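Local coordinates for protein superoxide dismutase 1 (Perkinsus marinus, PDB 2CW2) that probably protects cells by converting superoxide radicals into hydrogen peroxide and molecular oxygen at an iron centre, at residues H48-T53 with Y194-N199; L38-N43 with N110-N115. All coordinates share one frame; numbering follows the deposited sequence.

Contact 1 (H48-T53 with Y194-N199); sequences HMSAET and YIDYRN
Ser-50 and Asp-196 face each other with their CA atoms 6.7 Å apart, where the N-terminal turn of helix 51-73 meets the short helix 194-197; Thr-53 and Ile-195 approach slightly closer, CA to CA 6.3 Å. Ser-50 is the N-cap, its OG accepting from Thr-53 N (3.0 Å), and the Asp-196 carboxylate lies against this capped end. Asp-196 OD1 accepts from Ser-50 OG (2.6 Å) through its syn lone pair. Asp-196 OD2 is gripped from opposite faces of the carboxylate plane: Ser-50 N donates almost straight (173°), and Thr-53 OG1 donates to it over 2.7 Å. Three donors at a helix N terminus would favour the ionised carboxylate. Thr-53 OG1 also accepts from a water that in turn accepts from Ile-195 N. Tyr-197 OH donates to His-48 O (2.7 Å), which lies at the edge of the ring, in its plane. CG2 of Ile-195, anti to its backbone N, packs on Glu-52 OE1 (3.6 Å); Glu-52 OE2 pairs instead with Arg-198 of the second subunit, in a salt bridge between chains. The contact thus joins the alpha-hairpin and C-terminal domains at the dimer interface, with helix 201-208 packing against Tyr-197.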
ATOM      1  N   HIS A  48      12.018   2.605  18.528  1.00 16.24           N
ATOM      2  CA  HIS A  48      11.162   3.260  17.542  1.00 13.87           C
ATOM      3  C   HIS A  48      10.930   2.414  16.283  1.00 13.18           C
ATOM      4  O   HIS A  48       9.846   2.420  15.713  1.00 14.00           O
ATOM      5  CB  HIS A  48      11.783   4.617  17.174  1.00 15.77           C
ATOM      6  CG  HIS A  48      12.289   5.367  18.366  1.00 16.67           C
ATOM      7  ND1 HIS A  48      11.453   5.817  19.360  1.00 16.61           N
ATOM      8  CD2 HIS A  48      13.547   5.677  18.760  1.00 17.32           C
ATOM      9  CE1 HIS A  48      12.167   6.413  20.299  1.00 17.02           C
ATOM     10  NE2 HIS A  48      13.440   6.337  19.963  1.00 18.42           N
ATOM     11  N   MET A  49      11.957   1.699  15.848  1.00 11.52           N
ATOM     12  CA  MET A  49      11.842   0.816  14.693  1.00 11.96           C
ATOM     13  C   MET A  49      12.639  -0.436  15.023  1.00 12.21           C
ATOM     14  O   MET A  49      13.797  -0.342  15.445  1.00 10.58           O
ATOM     15  CB  MET A  49      12.424   1.485  13.431  1.00 11.83           C
ATOM     16  CG  MET A  49      12.161   0.730  12.112  1.00 11.66           C
ATOM     17  SD  MET A  49      12.753   1.646  10.678  1.00 12.19           S
ATOM     18  CE  MET A  49      11.654   3.120  10.720  1.00 12.73           C
ATOM     19  N   SER A  50      12.022  -1.603  14.842  1.00 11.34           N
ATOM     20  CA  SER A  50      12.640  -2.843  15.300  1.00 10.83           C
ATOM     21  C   SER A  50      13.707  -3.358  14.353  1.00 10.69           C
ATOM     22  O   SER A  50      13.719  -3.011  13.172  1.00  9.61           O
ATOM     23  CB  SER A  50      11.597  -3.941  15.501  1.00 10.84           C
ATOM     24  OG  SER A  50      10.996  -4.336  14.277  1.00 11.11           O
ATOM     25  N   ALA A  51      14.575  -4.228  14.875  1.00 10.69           N
ATOM     26  CA  ALA A  51      15.501  -4.983  14.023  1.00 12.47           C
ATOM     27  C   ALA A  51      14.758  -5.835  12.994  1.00 13.40           C
ATOM     28  O   ALA A  51      15.203  -5.987  11.840  1.00 14.27           O
ATOM     29  CB  ALA A  51      16.420  -5.872  14.881  1.00 13.66           C
ATOM     30  N   GLU A  52      13.626  -6.400  13.397  1.00 12.80           N
ATOM     31  CA  GLU A  52      12.863  -7.230  12.469  1.00 10.87           C
ATOM     32  C   GLU A  52      12.369  -6.373  11.286  1.00 10.66           C
ATOM     33  O   GLU A  52      12.442  -6.796  10.123  1.00 10.58           O
ATOM     34  CB  GLU A  52      11.686  -7.931  13.172  1.00 11.16           C
ATOM     35  CG  GLU A  52      10.903  -8.795  12.198  1.00 10.90           C
ATOM     36  CD  GLU A  52       9.708  -9.495  12.806  1.00 13.22           C
ATOM     37  OE1 GLU A  52       9.511  -9.404  14.028  1.00 12.00           O
ATOM     38  OE2 GLU A  52       8.969 -10.160  12.040  1.00 13.19           O
ATOM     39  N   THR A  53      11.908  -5.155  11.584  1.00  9.48           N
ATOM     40  CA  THR A  53      11.494  -4.223  10.522  1.00  9.52           C
ATOM     41  C   THR A  53      12.645  -3.874   9.581  1.00 11.39           C
ATOM     42  O   THR A  53      12.518  -3.979   8.359  1.00 11.04           O
ATOM     43  CB  THR A  53      10.880  -2.965  11.119  1.00  8.54           C
ATOM     44  OG1 THR A  53       9.569  -3.281  11.592  1.00  8.67           O
ATOM     45  CG2 THR A  53      10.631  -1.872  10.033  1.00  8.10           C
ATOM     46  N   TYR A 194       4.155  -1.944   9.791  1.00 11.62           N
ATOM     47  CA  TYR A 194       3.149  -2.916  10.268  1.00 10.76           C
ATOM     48  C   TYR A 194       3.650  -3.902  11.326  1.00  9.78           C
ATOM     49  O   TYR A 194       2.869  -4.314  12.187  1.00  9.16           O
ATOM     50  CB  TYR A 194       2.488  -3.689   9.123  1.00  9.75           C
ATOM     51  CG  TYR A 194       1.013  -3.941   9.373  1.00 10.67           C
ATOM     52  CD1 TYR A 194       0.088  -2.917   9.218  1.00 10.53           C
ATOM     53  CD2 TYR A 194       0.544  -5.195   9.761  1.00 10.89           C
ATOM     54  CE1 TYR A 194      -1.265  -3.126   9.420  1.00 10.94           C
ATOM     55  CE2 TYR A 194      -0.825  -5.415   9.983  1.00  9.64           C
ATOM     56  CZ  TYR A 194      -1.712  -4.369   9.802  1.00 10.43           C
ATOM     57  OH  TYR A 194      -3.060  -4.532   9.998  1.00 11.44           O
ATOM     58  N   ILE A 195       4.923  -4.291  11.251  1.00  9.71           N
ATOM     59  CA  ILE A 195       5.490  -5.231  12.225  1.00 10.46           C
ATOM     60  C   ILE A 195       5.501  -4.607  13.615  1.00 10.98           C
ATOM     61  O   ILE A 195       5.240  -5.274  14.618  1.00 10.77           O
ATOM     62  CB  ILE A 195       6.905  -5.650  11.816  1.00 10.07           C
ATOM     63  CG1 ILE A 195       6.869  -6.436  10.517  1.00  9.79           C
ATOM     64  CG2 ILE A 195       7.581  -6.549  12.884  1.00 10.69           C
ATOM     65  CD1 ILE A 195       8.266  -6.642   9.904  1.00  9.90           C
ATOM     66  N   ASP A 196       5.779  -3.310  13.657  1.00 11.16           N
ATOM     67  CA  ASP A 196       5.970  -2.611  14.917  1.00 11.35           C
ATOM     68  C   ASP A 196       4.737  -1.943  15.454  1.00 11.87           C
ATOM     69  O   ASP A 196       4.622  -1.753  16.672  1.00 11.15           O
ATOM     70  CB  ASP A 196       7.057  -1.562  14.745  1.00 10.87           C
ATOM     71  CG  ASP A 196       8.364  -2.174  14.356  1.00 12.25           C
ATOM     72  OD1 ASP A 196       8.586  -3.344  14.742  1.00 13.73           O
ATOM     73  OD2 ASP A 196       9.221  -1.582  13.677  1.00 12.75           O
ATOM     74  N   TYR A 197       3.830  -1.554  14.557  1.00  9.83           N
ATOM     75  CA  TYR A 197       2.720  -0.674  14.941  1.00 11.35           C
ATOM     76  C   TYR A 197       1.375  -1.180  14.423  1.00 11.04           C
ATOM     77  O   TYR A 197       0.357  -0.587  14.717  1.00 10.92           O
ATOM     78  CB  TYR A 197       2.965   0.761  14.419  1.00 10.35           C
ATOM     79  CG  TYR A 197       4.166   1.377  15.091  1.00 12.03           C
ATOM     80  CD1 TYR A 197       4.099   1.801  16.426  1.00 12.79           C
ATOM     81  CD2 TYR A 197       5.387   1.437  14.446  1.00 12.87           C
ATOM     82  CE1 TYR A 197       5.214   2.339  17.071  1.00 13.61           C
ATOM     83  CE2 TYR A 197       6.504   1.966  15.080  1.00 13.06           C
ATOM     84  CZ  TYR A 197       6.411   2.412  16.391  1.00 13.29           C
ATOM     85  OH  TYR A 197       7.552   2.900  17.001  1.00 14.02           O
ATOM     86  N   ARG A 198       1.405  -2.245  13.622  1.00 10.73           N
ATOM     87  CA  ARG A 198       0.223  -2.739  12.920  1.00 10.96           C
ATOM     88  C   ARG A 198      -0.459  -1.561  12.218  1.00 12.96           C
ATOM     89  O   ARG A 198       0.198  -0.814  11.502  1.00 12.88           O
ATOM     90  CB  ARG A 198      -0.720  -3.447  13.895  1.00 11.69           C
ATOM     91  CG  ARG A 198      -0.109  -4.719  14.504  1.00 12.12           C
ATOM     92  CD  ARG A 198      -0.192  -5.953  13.585  1.00 13.48           C
ATOM     93  NE  ARG A 198       0.350  -7.140  14.250  1.00 12.73           N
ATOM     94  CZ  ARG A 198       1.638  -7.446  14.332  1.00 15.44           C
ATOM     95  NH1 ARG A 198       2.571  -6.693  13.744  1.00 15.47           N
ATOM     96  NH2 ARG A 198       2.010  -8.532  15.001  1.00 16.80           N
ATOM     97  N   ASN A 199      -1.751  -1.355  12.452  1.00 12.61           N
ATOM     98  CA  ASN A 199      -2.454  -0.300  11.721  1.00 12.57           C
ATOM     99  C   ASN A 199      -2.328   1.103  12.332  1.00 11.67           C
ATOM    100  O   ASN A 199      -2.926   2.057  11.823  1.00 11.45           O
ATOM    101  CB  ASN A 199      -3.926  -0.650  11.567  1.00 14.77           C
ATOM    102  CG  ASN A 199      -4.698  -0.452  12.838  1.00 16.20           C
ATOM    103  OD1 ASN A 199      -5.649   0.328  12.882  1.00 18.71           O
ATOM    104  ND2 ASN A 199      -4.282  -1.120  13.893  1.00 16.40           N
TER
HETATM  105  O   HOH W   1       7.092  -2.956   9.820  1.00 10.65           O

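Contact 2 (L38-N43 with N110-N115); sequences LPYVKN and NNLAPN
The Tyr-40 ring meets Leu-112 O, Ala-113 CA and Pro-114 CD obliquely, while CD of its own neighbour Pro-39 lies over one face, 3.7 Å above the plane and offset toward the rim. This is a loop-to-loop contact within the alpha-hairpin domain of the iron/manganese superoxide dismutase fold: the segment leading toward helix 51-73 packs on the segment following helix 93-110. Neither segment has regular secondary structure here apart from Asn-110 at the helix end, and no hydrogen bond crosses between them. Tyr-40 carries most of the contact.

Three parts of the side chain meet different neighbours. CB and CD2 of Tyr-40 touch CD and CG of Pro-114, with Tyr-40 CD2 3.8 Å from Pro-114 CD. Farther along, Tyr-40 CE2 comes 3.3 Å from Leu-112 O. The hydroxyl end reaches the Leu-112 side chain, with Tyr-40 OH 3.8 Å from Leu-112 CB and 3.9 Å from Leu-112 CD1, and it is hydrogen-bonded to Phe-109 O, in the last turn of helix 93-110. Leu-54 of helix 51-73 and Leu-45 also pack on Tyr-40, while Leu-112 touches Tyr-208 of helix 201-208, and the Leu-112 side chain is about 10 Å from the bound iron. At the other end of the contact, Pro-39 and Asn-110 cross at about a right angle, where Pro-39 CG meets Asn-110 ND2 at 3.5 Å.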
ATOM      1  N   LEU A  38      22.699  -0.532   5.113  1.00 16.61           N
ATOM      2  CA  LEU A  38      22.193   0.353   6.155  1.00 15.93           C
ATOM      3  C   LEU A  38      23.377   1.035   6.817  1.00 16.01           C
ATOM      4  O   LEU A  38      24.423   0.406   7.042  1.00 14.84           O
ATOM      5  CB  LEU A  38      21.463  -0.474   7.204  1.00 16.91           C
ATOM      6  CG  LEU A  38      19.944  -0.521   7.313  1.00 19.08           C
ATOM      7  CD1 LEU A  38      19.185  -0.019   6.084  1.00 18.36           C
ATOM      8  CD2 LEU A  38      19.422  -1.884   7.796  1.00 17.81           C
ATOM      9  N   PRO A  39      23.234   2.312   7.144  1.00 15.17           N
ATOM     10  CA  PRO A  39      24.296   3.028   7.871  1.00 15.67           C
ATOM     11  C   PRO A  39      24.369   2.752   9.381  1.00 14.93           C
ATOM     12  O   PRO A  39      25.102   3.459  10.076  1.00 16.63           O
ATOM     13  CB  PRO A  39      24.009   4.513   7.577  1.00 15.83           C
ATOM     14  CG  PRO A  39      22.608   4.574   6.995  1.00 15.54           C
ATOM     15  CD  PRO A  39      22.094   3.173   6.794  1.00 16.15           C
ATOM     16  N   TYR A  40      23.637   1.749   9.870  1.00 13.84           N
ATOM     17  CA  TYR A  40      23.619   1.395  11.291  1.00 13.65           C
ATOM     18  C   TYR A  40      23.269  -0.090  11.401  1.00 14.44           C
ATOM     19  O   TYR A  40      22.754  -0.698  10.438  1.00 13.67           O
ATOM     20  CB  TYR A  40      22.589   2.261  12.059  1.00 12.02           C
ATOM     21  CG  TYR A  40      21.391   2.618  11.193  1.00 11.96           C
ATOM     22  CD1 TYR A  40      20.408   1.668  10.909  1.00 11.46           C
ATOM     23  CD2 TYR A  40      21.271   3.891  10.622  1.00 11.56           C
ATOM     24  CE1 TYR A  40      19.342   1.966  10.071  1.00  9.65           C
ATOM     25  CE2 TYR A  40      20.203   4.204   9.783  1.00 10.86           C
ATOM     26  CZ  TYR A  40      19.242   3.227   9.516  1.00 10.25           C
ATOM     27  OH  TYR A  40      18.181   3.513   8.691  1.00 11.22           O
ATOM     28  N   VAL A  41      23.535  -0.677  12.566  1.00 13.07           N
ATOM     29  CA  VAL A  41      23.230  -2.089  12.777  1.00 13.62           C
ATOM     30  C   VAL A  41      21.715  -2.241  12.966  1.00 13.60           C
ATOM     31  O   VAL A  41      20.992  -1.252  13.152  1.00 13.14           O
ATOM     32  CB  VAL A  41      23.986  -2.655  13.984  1.00 14.77           C
ATOM     33  CG1 VAL A  41      25.499  -2.455  13.793  1.00 15.36           C
ATOM     34  CG2 VAL A  41      23.488  -1.977  15.254  1.00 14.99           C
ATOM     35  N   LYS A  42      21.237  -3.475  12.900  1.00 13.63           N
ATOM     36  CA  LYS A  42      19.801  -3.732  12.862  1.00 14.96           C
ATOM     37  C   LYS A  42      19.014  -3.282  14.091  1.00 15.73           C
ATOM     38  O   LYS A  42      17.843  -2.890  13.958  1.00 13.90           O
ATOM     39  CB  LYS A  42      19.540  -5.208  12.570  1.00 16.51           C
ATOM     40  CG  LYS A  42      20.018  -5.639  11.186  1.00 17.46           C
ATOM     41  CD  LYS A  42      19.145  -5.035  10.067  1.00 18.31           C
ATOM     42  CE  LYS A  42      19.580  -5.519   8.681  1.00 19.71           C
ATOM     43  NZ  LYS A  42      19.406  -6.989   8.496  1.00 21.82           N
ATOM     44  N   ASN A  43      19.639  -3.296  15.273  1.00 15.32           N
ATOM     45  CA  ASN A  43      18.898  -2.905  16.476  1.00 16.91           C
ATOM     46  C   ASN A  43      19.071  -1.426  16.857  1.00 15.58           C
ATOM     47  O   ASN A  43      18.612  -0.976  17.915  1.00 13.84           O
ATOM     48  CB  ASN A  43      19.206  -3.854  17.660  1.00 19.72           C
ATOM     49  CG  ASN A  43      20.579  -3.644  18.251  1.00 22.72           C
ATOM     50  OD1 ASN A  43      21.304  -2.722  17.868  1.00 23.45           O
ATOM     51  ND2 ASN A  43      20.940  -4.492  19.232  1.00 22.98           N
ATOM     52  N   ASN A 110      18.877   6.384   4.994  1.00 10.81           N
ATOM     53  CA  ASN A 110      19.871   7.428   5.265  1.00 12.54           C
ATOM     54  C   ASN A 110      19.301   8.526   6.167  1.00 12.23           C
ATOM     55  O   ASN A 110      20.039   9.163   6.937  1.00 12.11           O
ATOM     56  CB  ASN A 110      20.375   8.047   3.948  1.00 12.72           C
ATOM     57  CG  ASN A 110      21.420   7.169   3.246  1.00 14.55           C
ATOM     58  OD1 ASN A 110      21.616   7.242   2.006  1.00 16.27           O
ATOM     59  ND2 ASN A 110      22.114   6.377   4.021  1.00 14.46           N
ATOM     60  N   ASN A 111      17.979   8.702   6.073  1.00 12.22           N
ATOM     61  CA  ASN A 111      17.229   9.772   6.733  1.00 13.23           C
ATOM     62  C   ASN A 111      16.919   9.464   8.185  1.00 11.91           C
ATOM     63  O   ASN A 111      16.349  10.308   8.881  1.00 11.89           O
ATOM     64  CB  ASN A 111      15.905  10.014   5.962  1.00 17.73           C
ATOM     65  CG  ASN A 111      15.191  11.260   6.392  1.00 20.55           C
ATOM     66  OD1 ASN A 111      14.325  11.746   5.697  1.00 19.75           O
ATOM     67  ND2 ASN A 111      15.578  11.808   7.555  1.00 23.86           N
ATOM     68  N   LEU A 112      17.250   8.252   8.635  1.00 11.18           N
ATOM     69  CA  LEU A 112      17.111   7.841  10.029  1.00 11.42           C
ATOM     70  C   LEU A 112      18.495   7.660  10.660  1.00 11.28           C
ATOM     71  O   LEU A 112      19.477   7.454   9.949  1.00 11.98           O
ATOM     72  CB  LEU A 112      16.334   6.520  10.148  1.00 11.75           C
ATOM     73  CG  LEU A 112      15.129   6.343   9.234  1.00 12.16           C
ATOM     74  CD1 LEU A 112      14.556   4.921   9.305  1.00 12.75           C
ATOM     75  CD2 LEU A 112      14.098   7.404   9.591  1.00 12.14           C
ATOM     76  N   ALA A 113      18.576   7.731  11.979  1.00  9.22           N
ATOM     77  CA  ALA A 113      19.873   7.565  12.649  1.00 11.12           C
ATOM     78  C   ALA A 113      19.677   7.241  14.136  1.00 12.08           C
ATOM     79  O   ALA A 113      18.758   7.743  14.769  1.00 10.65           O
ATOM     80  CB  ALA A 113      20.726   8.824  12.486  1.00 10.77           C
ATOM     81  N   PRO A 114      20.542   6.394  14.681  1.00 12.60           N
ATOM     82  CA  PRO A 114      20.472   6.039  16.107  1.00 13.95           C
ATOM     83  C   PRO A 114      20.662   7.233  17.033  1.00 15.62           C
ATOM     84  O   PRO A 114      20.106   7.219  18.136  1.00 16.76           O
ATOM     85  CB  PRO A 114      21.623   5.041  16.299  1.00 13.91           C
ATOM     86  CG  PRO A 114      22.431   5.067  15.044  1.00 13.80           C
ATOM     87  CD  PRO A 114      21.639   5.716  13.972  1.00 13.50           C
ATOM     88  N   ASN A 115      21.429   8.238  16.632  1.00 14.46           N
ATOM     89  CA  ASN A 115      21.583   9.399  17.511  1.00 14.25           C
ATOM     90  C   ASN A 115      20.823  10.577  16.916  1.00 14.57           C
ATOM     91  O   ASN A 115      21.181  11.744  17.131  1.00 13.60           O
ATOM     92  CB  ASN A 115      23.060   9.752  17.717  1.00 13.73           C
ATOM     93  CG  ASN A 115      23.276  10.769  18.849  1.00 13.26           C
ATOM     94  OD1 ASN A 115      22.617  10.717  19.870  1.00 12.66           O
ATOM     95  ND2 ASN A 115      24.197  11.708  18.641  1.00 14.24           N
TER

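From the N terminus the chain passes through 38-43 and then 48-53, whose last three residues open helix 51-73. The helices up to 93-110 follow, and 110-115 returns to pack on 38-43, closing the loop of contact 2 within the alpha-hairpin domain. After the three-stranded sheet, 194-199 comes back to 48-53 and closes the longer loop of contact 1, which links that domain to the C-terminal one. The two loops cross, since their segments alternate along the chain. Their centres are 15 Å apart, yet they touch: Met-49 CE packs 3.7 Å from Leu-112 CD1, and Ala-51 CB lies 3.4 Å from Lys-42 O.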